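DUF917 domain-containing protein (Chromobacterium violaceum, PDB 2O3I) is of unknown function but belongs to the S-Me-THD-like (DUF917) family, pairing an N-terminal with a C-terminal family domain in a two-chain assembly. Local coordinates at residues Ser30-Ala35 with Glu327-Phe332; Ser162-Glu167 with Pro198-Phe203; Val138-Met143 with Val186-Leu191. The protein carries 2 engineered substitutions. All blocks are in the same frame, centred on the assembly; numbering follows the deposited sequence.

Overall arrangement
Interaction 1 stands apart from the other two: its centre is 27 Å from that of interaction 2 and 26 Å from that of interaction 3, the latter lying on the opposite side of the chain's centre. Interactions 2 and 3 are neighbours, with centres 18 Å apart and nearest atoms about 7 Å apart, and their segments alternate along the chain. Strand 165-171 and helix 183-194 link them, and both reach the second subunit: F200 of interaction 2 packs on M190 of the second subunit, and V186 of interaction 3 on Q199 of that chain. Each contact joins the N-terminal to the C-terminal family region; no ligand or catalytic site is established here.

Interaction 1 (Ser30-Ala35 with Glu327-Phe332); sequences SARHLA and EGQHVF
R32, in the regular backbone of helix 28-35, and Q329, in the irregular loop between strand 319-324 and helix 334-337, are the two residues that meet. The helix is held by bonds such as L34 N to S30 O (3.2 Å). R32 CA and Q329 CA lie 13.4 Å apart, a distance bridged by the two side chains. R32 suits it: CG lies beside the backbone N and the chain then runs extended to NE, carrying the guanidinium across. There R32 NH2 donates to Q329 OE1 at 3.0 Å, with an N-H...O angle of 151°. The donor is tilted 34° from the carbonyl plane of Q329, while the oxygen sits at the guanidinium edge, slightly out of its plane; guanidinium and amide are turned 61° apart.

Q329 bends at chi2, and Q329 NE2 gives a hydrogen bond to V331 O at 2.7 Å. Glutamine can thus accept with one end and donate with the other, which is consistent with one setting of the amide. Q329 CG lies 3.4 Å above one face of the F332 ring, offset toward its rim. R32 NH2 also forms a salt bridge with E11 of helix 10-19, and V331 packs on Q15 and F19 of that helix. The arrangement is a polar surface bridge between the N-terminal helices and a C-terminal-domain loop of this S-Me-THD-like fold, with one arginine shared between a carboxylate and an amide.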
ATOM      1  N   SER A  30     -23.978  -1.214  11.668  1.00 27.72           N
ATOM      2  CA  SER A  30     -23.119  -2.310  11.246  1.00 27.53           C
ATOM      3  C   SER A  30     -22.832  -3.246  12.418  1.00 26.14           C
ATOM      4  O   SER A  30     -22.601  -4.430  12.223  1.00 25.97           O
ATOM      5  CB  SER A  30     -21.804  -1.778  10.655  1.00 28.50           C
ATOM      6  OG  SER A  30     -20.945  -1.258  11.653  1.00 32.15           O
ATOM      7  N   ALA A  31     -22.844  -2.714  13.636  1.00 27.25           N
ATOM      8  CA  ALA A  31     -22.597  -3.542  14.812  1.00 27.08           C
ATOM      9  C   ALA A  31     -23.774  -4.495  15.009  1.00 27.75           C
ATOM     10  O   ALA A  31     -23.583  -5.662  15.347  1.00 28.67           O
ATOM     11  CB  ALA A  31     -22.413  -2.674  16.049  1.00 24.66           C
ATOM     12  N   ARG A  32     -24.987  -3.990  14.789  1.00 27.62           N
ATOM     13  CA  ARG A  32     -26.202  -4.790  14.932  1.00 29.26           C
ATOM     14  C   ARG A  32     -26.302  -5.825  13.823  1.00 29.88           C
ATOM     15  O   ARG A  32     -26.766  -6.940  14.044  1.00 30.39           O
ATOM     16  CB  ARG A  32     -27.444  -3.884  14.941  1.00 30.32           C
ATOM     17  CG  ARG A  32     -27.716  -3.233  16.307  1.00 32.07           C
ATOM     18  CD  ARG A  32     -28.773  -2.133  16.255  1.00 31.36           C
ATOM     19  NE  ARG A  32     -29.028  -1.557  17.576  1.00 31.98           N
ATOM     20  CZ  ARG A  32     -29.633  -0.387  17.788  1.00 33.32           C
ATOM     21  NH1 ARG A  32     -30.052   0.340  16.763  1.00 33.21           N
ATOM     22  NH2 ARG A  32     -29.805   0.066  19.025  1.00 29.69           N
ATOM     23  N   HIS A  33     -25.860  -5.453  12.630  1.00 31.50           N
ATOM     24  CA  HIS A  33     -25.880  -6.366  11.501  1.00 33.58           C
ATOM     25  C   HIS A  33     -25.047  -7.603  11.807  1.00 33.16           C
ATOM     26  O   HIS A  33     -25.427  -8.724  11.460  1.00 32.35           O
ATOM     27  CB  HIS A  33     -25.318  -5.679  10.259  1.00 36.88           C
ATOM     28  CG  HIS A  33     -26.295  -4.779   9.570  1.00 40.87           C
ATOM     29  ND1 HIS A  33     -25.908  -3.829   8.649  1.00 42.99           N
ATOM     30  CD2 HIS A  33     -27.643  -4.692   9.660  1.00 42.63           C
ATOM     31  CE1 HIS A  33     -26.977  -3.191   8.204  1.00 44.04           C
ATOM     32  NE2 HIS A  33     -28.042  -3.696   8.801  1.00 45.16           N
ATOM     33  N   LEU A  34     -23.905  -7.393  12.456  1.00 31.98           N
ATOM     34  CA  LEU A  34     -23.011  -8.493  12.799  1.00 30.72           C
ATOM     35  C   LEU A  34     -23.531  -9.323  13.971  1.00 30.03           C
ATOM     36  O   LEU A  34     -23.473 -10.557  13.946  1.00 28.56           O
ATOM     37  CB  LEU A  34     -21.617  -7.955  13.127  1.00 30.63           C
ATOM     38  CG  LEU A  34     -20.760  -7.445  11.966  1.00 30.84           C
ATOM     39  CD1 LEU A  34     -19.502  -6.796  12.508  1.00 30.85           C
ATOM     40  CD2 LEU A  34     -20.400  -8.611  11.047  1.00 32.25           C
ATOM     41  N   ALA A  35     -24.040  -8.640  14.991  1.00 28.19           N
ATOM     42  CA  ALA A  35     -24.565  -9.306  16.180  1.00 28.03           C
ATOM     43  C   ALA A  35     -25.815 -10.139  15.894  1.00 28.46           C
ATOM     44  O   ALA A  35     -26.057 -11.152  16.553  1.00 29.61           O
ATOM     45  CB  ALA A  35     -24.862  -8.276  17.259  1.00 26.60           C
ATOM     46  N   GLU A 327     -37.969   8.991  24.384  1.00 50.49           N
ATOM     47  CA  GLU A 327     -38.112   7.541  24.392  1.00 51.91           C
ATOM     48  C   GLU A 327     -37.428   6.997  23.146  1.00 50.44           C
ATOM     49  O   GLU A 327     -37.632   7.508  22.046  1.00 51.25           O
ATOM     50  CB  GLU A 327     -39.592   7.148  24.378  1.00 54.39           C
ATOM     51  CG  GLU A 327     -40.428   7.766  25.499  1.00 59.10           C
ATOM     52  CD  GLU A 327     -40.237   7.089  26.851  1.00 61.41           C
ATOM     53  OE1 GLU A 327     -40.774   7.611  27.853  1.00 63.21           O
ATOM     54  OE2 GLU A 327     -39.562   6.038  26.915  1.00 62.00           O
ATOM     55  N   GLY A 328     -36.607   5.971  23.318  1.00 48.97           N
ATOM     56  CA  GLY A 328     -35.925   5.397  22.172  1.00 46.92           C
ATOM     57  C   GLY A 328     -34.419   5.556  22.221  1.00 43.89           C
ATOM     58  O   GLY A 328     -33.853   5.868  23.267  1.00 44.04           O
ATOM     59  N   GLN A 329     -33.773   5.339  21.081  1.00 42.10           N
ATOM     60  CA  GLN A 329     -32.325   5.445  20.975  1.00 39.03           C
ATOM     61  C   GLN A 329     -31.846   6.772  21.548  1.00 35.79           C
ATOM     62  O   GLN A 329     -32.222   7.840  21.071  1.00 35.18           O
ATOM     63  CB  GLN A 329     -31.896   5.314  19.511  1.00 39.53           C
ATOM     64  CG  GLN A 329     -30.395   5.125  19.308  1.00 42.63           C
ATOM     65  CD  GLN A 329     -29.836   3.965  20.114  1.00 43.87           C
ATOM     66  OE1 GLN A 329     -30.325   2.837  20.026  1.00 46.38           O
ATOM     67  NE2 GLN A 329     -28.803   4.237  20.905  1.00 45.03           N
ATOM     68  N   HIS A 330     -31.007   6.689  22.574  1.00 34.51           N
ATOM     69  CA  HIS A 330     -30.471   7.867  23.244  1.00 31.28           C
ATOM     70  C   HIS A 330     -29.068   8.233  22.777  1.00 29.48           C
ATOM     71  O   HIS A 330     -28.702   9.410  22.790  1.00 27.30           O
ATOM     72  CB  HIS A 330     -30.452   7.637  24.759  1.00 31.50           C
ATOM     73  CG  HIS A 330     -31.802   7.348  25.346  1.00 35.30           C
ATOM     74  ND1 HIS A 330     -32.852   8.238  25.277  1.00 35.11           N
ATOM     75  CD2 HIS A 330     -32.270   6.267  26.017  1.00 35.29           C
ATOM     76  CE1 HIS A 330     -33.908   7.721  25.881  1.00 35.07           C
ATOM     77  NE2 HIS A 330     -33.580   6.525  26.337  1.00 38.24           N
ATOM     78  N   VAL A 331     -28.290   7.224  22.377  1.00 28.28           N
ATOM     79  CA  VAL A 331     -26.912   7.432  21.926  1.00 26.56           C
ATOM     80  C   VAL A 331     -26.689   7.164  20.433  1.00 27.98           C
ATOM     81  O   VAL A 331     -27.203   6.200  19.861  1.00 24.01           O
ATOM     82  CB  VAL A 331     -25.920   6.576  22.759  1.00 24.43           C
ATOM     83  CG1 VAL A 331     -26.089   6.898  24.230  1.00 24.12           C
ATOM     84  CG2 VAL A 331     -26.142   5.078  22.501  1.00 22.73           C
ATOM     85  N   PHE A 332     -25.904   8.037  19.809  1.00 30.16           N
ATOM     86  CA  PHE A 332     -25.624   7.941  18.385  1.00 30.57           C
ATOM     87  C   PHE A 332     -24.188   8.320  18.056  1.00 30.84           C
ATOM     88  O   PHE A 332     -23.602   9.199  18.692  1.00 30.14           O
ATOM     89  CB  PHE A 332     -26.520   8.906  17.600  1.00 31.86           C
ATOM     90  CG  PHE A 332     -27.981   8.586  17.650  1.00 33.19           C
ATOM     91  CD1 PHE A 332     -28.587   7.905  16.594  1.00 34.73           C
ATOM     92  CD2 PHE A 332     -28.763   9.004  18.720  1.00 33.80           C
ATOM     93  CE1 PHE A 332     -29.954   7.645  16.601  1.00 35.97           C
ATOM     94  CE2 PHE A 332     -30.133   8.751  18.743  1.00 35.38           C
ATOM     95  CZ  PHE A 332     -30.732   8.070  17.681  1.00 37.33           C
TER

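Interaction 2 (Ser162-Glu167 with Pro198-Phe203); sequences SGLCVE and PQFGQF
L164 and F200 form the CH-pi contact, in which a methyl group is laid over an aromatic ring. L164 CD1 stands 3.5 Å from the centroid of the F200 ring and only 20° off its normal, displaced toward CZ, which it approaches to 3.3 Å. The leucine places that methyl by setting CG anti to its backbone N (chi1 172°), and its side chain then crosses that of F200 at about a right angle. The first bond of the F200 side chain points neither at segment 162-167 nor away from it; with CG beside the backbone N (chi1 -86°), the ring then reaches L164 and V166.

Ordinary apolar packing completes the contact. V166 comes at the edge of the same ring: its CG2 lies near the ring plane, 3.7 Å from F200 CE1 and equally close to CZ. L164 and V166 are two apart on an extended backbone, which lets one cover the ring face while the next meets its rim; C165 between them points away. Q199 contributes hydrocarbon, its CB lying 4.2 Å from L164 CG.

Polar links between the two segments are absent, but the backbone has partners on both flanks. V166 bonds to L158 of strand 156-159, and C165 and E167 join an antiparallel ladder with a strand of the second subunit, so the sheet continues across the interface. L164 packs on M172 of that subunit.

The chemistry is therefore wholly non-polar: with no directional bond between the segments, shape and burial set their spacing, as befits a ring that the 198-203 loop packs against L164 and V166, against L158 and L195 of its own chain, and against M190 of the second subunit.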
ATOM      1  N   SER A 162     -13.525 -13.105   1.204  1.00 43.56           N
ATOM      2  CA  SER A 162     -13.454 -14.367   0.468  1.00 44.07           C
ATOM      3  C   SER A 162     -12.276 -15.246   0.887  1.00 44.12           C
ATOM      4  O   SER A 162     -12.437 -16.447   1.128  1.00 45.92           O
ATOM      5  CB  SER A 162     -13.377 -14.089  -1.035  1.00 44.36           C
ATOM      6  OG  SER A 162     -12.274 -13.250  -1.339  1.00 47.97           O
ATOM      7  N   GLY A 163     -11.095 -14.650   0.973  1.00 42.23           N
ATOM      8  CA  GLY A 163      -9.916 -15.404   1.353  1.00 41.33           C
ATOM      9  C   GLY A 163      -8.663 -14.601   1.085  1.00 40.13           C
ATOM     10  O   GLY A 163      -7.553 -15.045   1.361  1.00 41.75           O
ATOM     11  N   LEU A 164      -8.848 -13.408   0.536  1.00 39.02           N
ATOM     12  CA  LEU A 164      -7.735 -12.518   0.241  1.00 38.87           C
ATOM     13  C   LEU A 164      -7.107 -12.017   1.552  1.00 37.98           C
ATOM     14  O   LEU A 164      -7.807 -11.545   2.446  1.00 37.02           O
ATOM     15  CB  LEU A 164      -8.248 -11.355  -0.621  1.00 39.85           C
ATOM     16  CG  LEU A 164      -7.430 -10.111  -0.995  1.00 40.50           C
ATOM     17  CD1 LEU A 164      -7.508  -9.119   0.127  1.00 42.40           C
ATOM     18  CD2 LEU A 164      -5.999 -10.471  -1.325  1.00 41.24           C
ATOM     19  N   CYS A 165      -5.789 -12.165   1.668  1.00 35.92           N
ATOM     20  CA  CYS A 165      -5.044 -11.731   2.849  1.00 35.69           C
ATOM     21  C   CYS A 165      -3.781 -11.000   2.412  1.00 33.29           C
ATOM     22  O   CYS A 165      -3.042 -11.476   1.553  1.00 33.96           O
ATOM     23  CB  CYS A 165      -4.658 -12.926   3.731  1.00 35.56           C
ATOM     24  SG  CYS A 165      -3.540 -12.516   5.117  1.00 40.70           S
ATOM     25  N   VAL A 166      -3.546  -9.837   3.004  1.00 30.95           N
ATOM     26  CA  VAL A 166      -2.379  -9.033   2.685  1.00 29.33           C
ATOM     27  C   VAL A 166      -1.603  -8.743   3.965  1.00 29.37           C
ATOM     28  O   VAL A 166      -2.193  -8.414   4.999  1.00 28.37           O
ATOM     29  CB  VAL A 166      -2.781  -7.682   2.029  1.00 29.60           C
ATOM     30  CG1 VAL A 166      -1.545  -6.856   1.727  1.00 29.56           C
ATOM     31  CG2 VAL A 166      -3.556  -7.931   0.750  1.00 30.01           C
ATOM     32  N   GLU A 167      -0.282  -8.878   3.897  1.00 27.85           N
ATOM     33  CA  GLU A 167       0.558  -8.600   5.051  1.00 27.21           C
ATOM     34  C   GLU A 167       1.406  -7.364   4.771  1.00 27.19           C
ATOM     35  O   GLU A 167       1.874  -7.151   3.648  1.00 26.84           O
ATOM     36  CB  GLU A 167       1.468  -9.783   5.354  1.00 26.80           C
ATOM     37  CG  GLU A 167       2.325  -9.575   6.586  1.00 30.02           C
ATOM     38  CD  GLU A 167       3.317 -10.701   6.811  1.00 29.59           C
ATOM     39  OE1 GLU A 167       2.941 -11.881   6.635  1.00 31.73           O
ATOM     40  OE2 GLU A 167       4.468 -10.405   7.175  1.00 29.16           O
ATOM     41  N   PRO A 198      -9.575  -2.978  -5.631  1.00 48.31           N
ATOM     42  CA  PRO A 198     -10.786  -3.718  -5.997  1.00 47.52           C
ATOM     43  C   PRO A 198     -10.998  -5.029  -5.256  1.00 46.71           C
ATOM     44  O   PRO A 198     -12.132  -5.407  -4.971  1.00 46.99           O
ATOM     45  CB  PRO A 198     -10.614  -3.920  -7.495  1.00 48.97           C
ATOM     46  CG  PRO A 198      -9.961  -2.640  -7.903  1.00 49.44           C
ATOM     47  CD  PRO A 198      -8.888  -2.487  -6.838  1.00 48.25           C
ATOM     48  N   GLN A 199      -9.912  -5.721  -4.940  1.00 45.84           N
ATOM     49  CA  GLN A 199     -10.007  -6.994  -4.238  1.00 45.60           C
ATOM     50  C   GLN A 199     -10.592  -6.869  -2.831  1.00 45.44           C
ATOM     51  O   GLN A 199     -11.193  -7.815  -2.318  1.00 45.08           O
ATOM     52  CB  GLN A 199      -8.630  -7.648  -4.172  1.00 47.41           C
ATOM     53  CG  GLN A 199      -8.044  -7.911  -5.542  1.00 48.34           C
ATOM     54  CD  GLN A 199      -8.930  -8.804  -6.385  1.00 48.62           C
ATOM     55  OE1 GLN A 199      -9.015  -8.638  -7.602  1.00 49.60           O
ATOM     56  NE2 GLN A 199      -9.589  -9.762  -5.744  1.00 48.87           N
ATOM     57  N   PHE A 200     -10.413  -5.709  -2.210  1.00 44.65           N
ATOM     58  CA  PHE A 200     -10.940  -5.483  -0.866  1.00 44.19           C
ATOM     59  C   PHE A 200     -12.359  -4.918  -0.887  1.00 45.09           C
ATOM     60  O   PHE A 200     -13.236  -5.401  -0.172  1.00 45.74           O
ATOM     61  CB  PHE A 200     -10.036  -4.527  -0.080  1.00 41.68           C
ATOM     62  CG  PHE A 200      -8.898  -5.205   0.616  1.00 41.11           C
ATOM     63  CD1 PHE A 200      -7.611  -5.145   0.095  1.00 40.35           C
ATOM     64  CD2 PHE A 200      -9.115  -5.911   1.798  1.00 40.45           C
ATOM     65  CE1 PHE A 200      -6.552  -5.779   0.740  1.00 40.49           C
ATOM     66  CE2 PHE A 200      -8.064  -6.549   2.450  1.00 40.85           C
ATOM     67  CZ  PHE A 200      -6.780  -6.484   1.922  1.00 40.72           C
ATOM     68  N   GLY A 201     -12.582  -3.886  -1.696  1.00 44.49           N
ATOM     69  CA  GLY A 201     -13.903  -3.294  -1.767  1.00 45.51           C
ATOM     70  C   GLY A 201     -14.106  -2.173  -0.767  1.00 46.14           C
ATOM     71  O   GLY A 201     -15.186  -2.035  -0.188  1.00 46.78           O
ATOM     72  N   GLN A 202     -13.055  -1.384  -0.560  1.00 45.52           N
ATOM     73  CA  GLN A 202     -13.068  -0.242   0.354  1.00 43.96           C
ATOM     74  C   GLN A 202     -13.072  -0.552   1.857  1.00 42.14           C
ATOM     75  O   GLN A 202     -13.207   0.363   2.674  1.00 43.21           O
ATOM     76  CB  GLN A 202     -14.246   0.680   0.020  1.00 47.32           C
ATOM     77  CG  GLN A 202     -14.296   1.130  -1.444  1.00 49.26           C
ATOM     78  CD  GLN A 202     -13.023   1.831  -1.898  1.00 50.90           C
ATOM     79  OE1 GLN A 202     -12.698   2.929  -1.432  1.00 52.34           O
ATOM     80  NE2 GLN A 202     -12.294   1.195  -2.809  1.00 50.58           N
ATOM     81  N   PHE A 203     -12.927  -1.823   2.227  1.00 38.29           N
ATOM     82  CA  PHE A 203     -12.894  -2.204   3.643  1.00 36.02           C
ATOM     83  C   PHE A 203     -12.213  -3.553   3.833  1.00 33.98           C
ATOM     84  O   PHE A 203     -11.954  -4.275   2.865  1.00 33.66           O
ATOM     85  CB  PHE A 203     -14.305  -2.271   4.245  1.00 35.48           C
ATOM     86  CG  PHE A 203     -15.028  -3.569   3.970  1.00 38.12           C
ATOM     87  CD1 PHE A 203     -15.494  -3.872   2.692  1.00 37.97           C
ATOM     88  CD2 PHE A 203     -15.226  -4.495   4.990  1.00 37.90           C
ATOM     89  CE1 PHE A 203     -16.143  -5.083   2.437  1.00 39.37           C
ATOM     90  CE2 PHE A 203     -15.872  -5.707   4.744  1.00 38.65           C
ATOM     91  CZ  PHE A 203     -16.332  -6.002   3.465  1.00 38.83           C
TER

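Interaction 3 (Val138-Met143 with Val186-Leu191); sequences VPSLPM and VVEQML
The short 3-10 turn L141-M143 is met at its first residue by E188, a carboxylate carried on helix 183-194. The main-chain amide L141 N donates to E188 OE2 at 3.1 Å with an N-H...O angle of 150°, arriving from above the carboxylate plane, 52° out of it. Glutamate has the reach for this: CG is anti to the backbone N (chi1 -174°) and the chain stays extended, which carries the acid straight off the helix. E188 thereby joins the loop after strand 127-129 to helix 183-194, which precedes strand 203-211 of the mixed sheet; L141 also rests on M208 and W209 of that strand. The other oxygen, E188 OE1, lies 3.0 Å from S140 CB, a tight contact that is not a hydrogen bond.

Hydrocarbon packs beside the polar bond. L141 CD1 lies 3.6 Å from E188 CB, so the leucine covers one flank of the glutamate stem. At the acid end, L141 CG comes within 3.5 Å of E188 OE2. Within the turn, M143 N bonds to S140 O at 3.2 Å, closing the tight 3-10 geometry. P142, which has no N-H to give, fits the middle of that turn.

E188 OE2 has a second partner in R192, one turn further along the same helix, whose salt bridge probably stabilises the charge of this buried acid. On the same helix, selenomethionine M190 packs on N197 of the second subunit.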
ATOM      1  N   VAL A 138     -10.738   6.964  18.284  1.00 26.48           N
ATOM      2  CA  VAL A 138      -9.822   7.989  17.799  1.00 27.73           C
ATOM      3  C   VAL A 138      -9.703   7.949  16.282  1.00 28.59           C
ATOM      4  O   VAL A 138      -9.852   6.896  15.668  1.00 26.99           O
ATOM      5  CB  VAL A 138      -8.406   7.824  18.428  1.00 28.78           C
ATOM      6  CG1 VAL A 138      -8.506   7.797  19.951  1.00 25.53           C
ATOM      7  CG2 VAL A 138      -7.741   6.563  17.906  1.00 25.68           C
ATOM      8  N   PRO A 139      -9.422   9.105  15.658  1.00 30.16           N
ATOM      9  CA  PRO A 139      -9.292   9.172  14.204  1.00 30.83           C
ATOM     10  C   PRO A 139      -8.079   8.463  13.621  1.00 31.00           C
ATOM     11  O   PRO A 139      -8.104   8.076  12.454  1.00 31.26           O
ATOM     12  CB  PRO A 139      -9.268  10.672  13.931  1.00 31.09           C
ATOM     13  CG  PRO A 139      -8.538  11.195  15.109  1.00 32.07           C
ATOM     14  CD  PRO A 139      -9.195  10.435  16.255  1.00 30.59           C
ATOM     15  N   SER A 140      -7.011   8.307  14.402  1.00 31.02           N
ATOM     16  CA  SER A 140      -5.829   7.629  13.877  1.00 31.73           C
ATOM     17  C   SER A 140      -5.015   6.865  14.924  1.00 30.28           C
ATOM     18  O   SER A 140      -5.044   7.186  16.107  1.00 31.88           O
ATOM     19  CB  SER A 140      -4.937   8.620  13.121  1.00 33.08           C
ATOM     20  OG  SER A 140      -4.071   9.297  13.998  1.00 40.86           O
ATOM     21  N   LEU A 141      -4.280   5.860  14.455  1.00 28.88           N
ATOM     22  CA  LEU A 141      -3.487   4.960  15.291  1.00 27.49           C
ATOM     23  C   LEU A 141      -2.546   5.498  16.371  1.00 27.15           C
ATOM     24  O   LEU A 141      -2.420   4.885  17.428  1.00 27.71           O
ATOM     25  CB  LEU A 141      -2.710   3.996  14.391  1.00 27.34           C
ATOM     26  CG  LEU A 141      -3.539   3.136  13.428  1.00 27.81           C
ATOM     27  CD1 LEU A 141      -2.592   2.323  12.556  1.00 27.70           C
ATOM     28  CD2 LEU A 141      -4.486   2.219  14.195  1.00 26.88           C
ATOM     29  N   PRO A 142      -1.855   6.624  16.127  1.00 26.98           N
ATOM     30  CA  PRO A 142      -0.954   7.119  17.183  1.00 26.91           C
ATOM     31  C   PRO A 142      -1.646   7.606  18.463  1.00 27.11           C
ATOM     32  O   PRO A 142      -0.988   7.909  19.462  1.00 26.34           O
ATOM     33  CB  PRO A 142      -0.173   8.238  16.483  1.00 27.21           C
ATOM     34  CG  PRO A 142      -1.114   8.700  15.397  1.00 26.83           C
ATOM     35  CD  PRO A 142      -1.684   7.396  14.883  1.00 26.79           C
HETATM   36  N   MSE A 143      -2.970   7.690  18.432  1.00 26.47           N
HETATM   37  CA  MSE A 143      -3.711   8.143  19.600  1.00 27.44           C
HETATM   38  C   MSE A 143      -4.093   6.979  20.507  1.00 25.32           C
HETATM   39  O   MSE A 143      -4.671   7.182  21.570  1.00 24.26           O
HETATM   40  CB  MSE A 143      -4.950   8.946  19.167  1.00 28.59           C
HETATM   41  CG  MSE A 143      -4.616  10.407  18.838  1.00 34.92           C
HETATM   42 SE   MSE A 143      -5.850  11.350  17.658  1.00 44.47          SE
HETATM   43  CE  MSE A 143      -4.864  11.152  16.013  1.00 36.97           C
ATOM     44  N   VAL A 186       2.538   6.235   9.699  1.00 31.42           N
ATOM     45  CA  VAL A 186       3.017   5.723   8.420  1.00 30.76           C
ATOM     46  C   VAL A 186       2.289   4.434   8.052  1.00 30.42           C
ATOM     47  O   VAL A 186       1.820   4.272   6.923  1.00 31.54           O
ATOM     48  CB  VAL A 186       4.542   5.443   8.461  1.00 31.56           C
ATOM     49  CG1 VAL A 186       5.026   5.012   7.083  1.00 32.62           C
ATOM     50  CG2 VAL A 186       5.296   6.685   8.924  1.00 32.24           C
ATOM     51  N   VAL A 187       2.199   3.517   9.008  1.00 29.13           N
ATOM     52  CA  VAL A 187       1.523   2.252   8.772  1.00 28.50           C
ATOM     53  C   VAL A 187       0.077   2.495   8.357  1.00 29.04           C
ATOM     54  O   VAL A 187      -0.412   1.895   7.405  1.00 28.26           O
ATOM     55  CB  VAL A 187       1.564   1.363  10.036  1.00 28.79           C
ATOM     56  CG1 VAL A 187       0.555   0.225   9.922  1.00 24.61           C
ATOM     57  CG2 VAL A 187       2.971   0.813  10.219  1.00 23.68           C
ATOM     58  N   GLU A 188      -0.600   3.388   9.067  1.00 29.11           N
ATOM     59  CA  GLU A 188      -1.986   3.694   8.753  1.00 31.30           C
ATOM     60  C   GLU A 188      -2.098   4.322   7.364  1.00 31.51           C
ATOM     61  O   GLU A 188      -3.046   4.058   6.626  1.00 29.51           O
ATOM     62  CB  GLU A 188      -2.554   4.644   9.799  1.00 33.30           C
ATOM     63  CG  GLU A 188      -4.031   4.911   9.655  1.00 35.82           C
ATOM     64  CD  GLU A 188      -4.524   5.895  10.690  1.00 38.06           C
ATOM     65  OE1 GLU A 188      -4.058   7.052  10.670  1.00 41.41           O
ATOM     66  OE2 GLU A 188      -5.366   5.513  11.527  1.00 39.43           O
ATOM     67  N   GLN A 189      -1.125   5.156   7.017  1.00 33.00           N
ATOM     68  CA  GLN A 189      -1.109   5.818   5.716  1.00 34.72           C
ATOM     69  C   GLN A 189      -0.980   4.819   4.580  1.00 33.98           C
ATOM     70  O   GLN A 189      -1.421   5.074   3.467  1.00 32.57           O
ATOM     71  CB  GLN A 189       0.047   6.811   5.643  1.00 34.98           C
ATOM     72  CG  GLN A 189      -0.177   8.076   6.439  1.00 38.27           C
ATOM     73  CD  GLN A 189       1.045   8.964   6.459  1.00 38.72           C
ATOM     74  OE1 GLN A 189       1.037  10.032   7.066  1.00 42.69           O
ATOM     75  NE2 GLN A 189       2.107   8.525   5.797  1.00 39.49           N
HETATM   76  N   MSE A 190      -0.373   3.676   4.864  1.00 36.12           N
HETATM   77  CA  MSE A 190      -0.186   2.655   3.846  1.00 37.99           C
HETATM   78  C   MSE A 190      -1.282   1.596   3.827  1.00 38.64           C
HETATM   79  O   MSE A 190      -1.578   1.020   2.778  1.00 38.22           O
HETATM   80  CB  MSE A 190       1.173   1.990   4.030  1.00 37.82           C
HETATM   81  CG  MSE A 190       2.322   2.959   3.886  1.00 40.69           C
HETATM   82 SE   MSE A 190       4.019   2.102   4.136  1.00 43.78          SE
HETATM   83  CE  MSE A 190       5.182   3.608   3.785  1.00 42.28           C
ATOM     84  N   LEU A 191      -1.890   1.352   4.986  1.00 38.75           N
ATOM     85  CA  LEU A 191      -2.943   0.354   5.094  1.00 39.79           C
ATOM     86  C   LEU A 191      -4.231   0.785   4.406  1.00 41.45           C
ATOM     87  O   LEU A 191      -4.816   0.027   3.632  1.00 41.61           O
ATOM     88  CB  LEU A 191      -3.238   0.051   6.567  1.00 38.69           C
ATOM     89  CG  LEU A 191      -2.147  -0.631   7.399  1.00 36.36           C
ATOM     90  CD1 LEU A 191      -2.594  -0.694   8.844  1.00 37.56           C
ATOM     91  CD2 LEU A 191      -1.876  -2.025   6.875  1.00 35.85           C
TER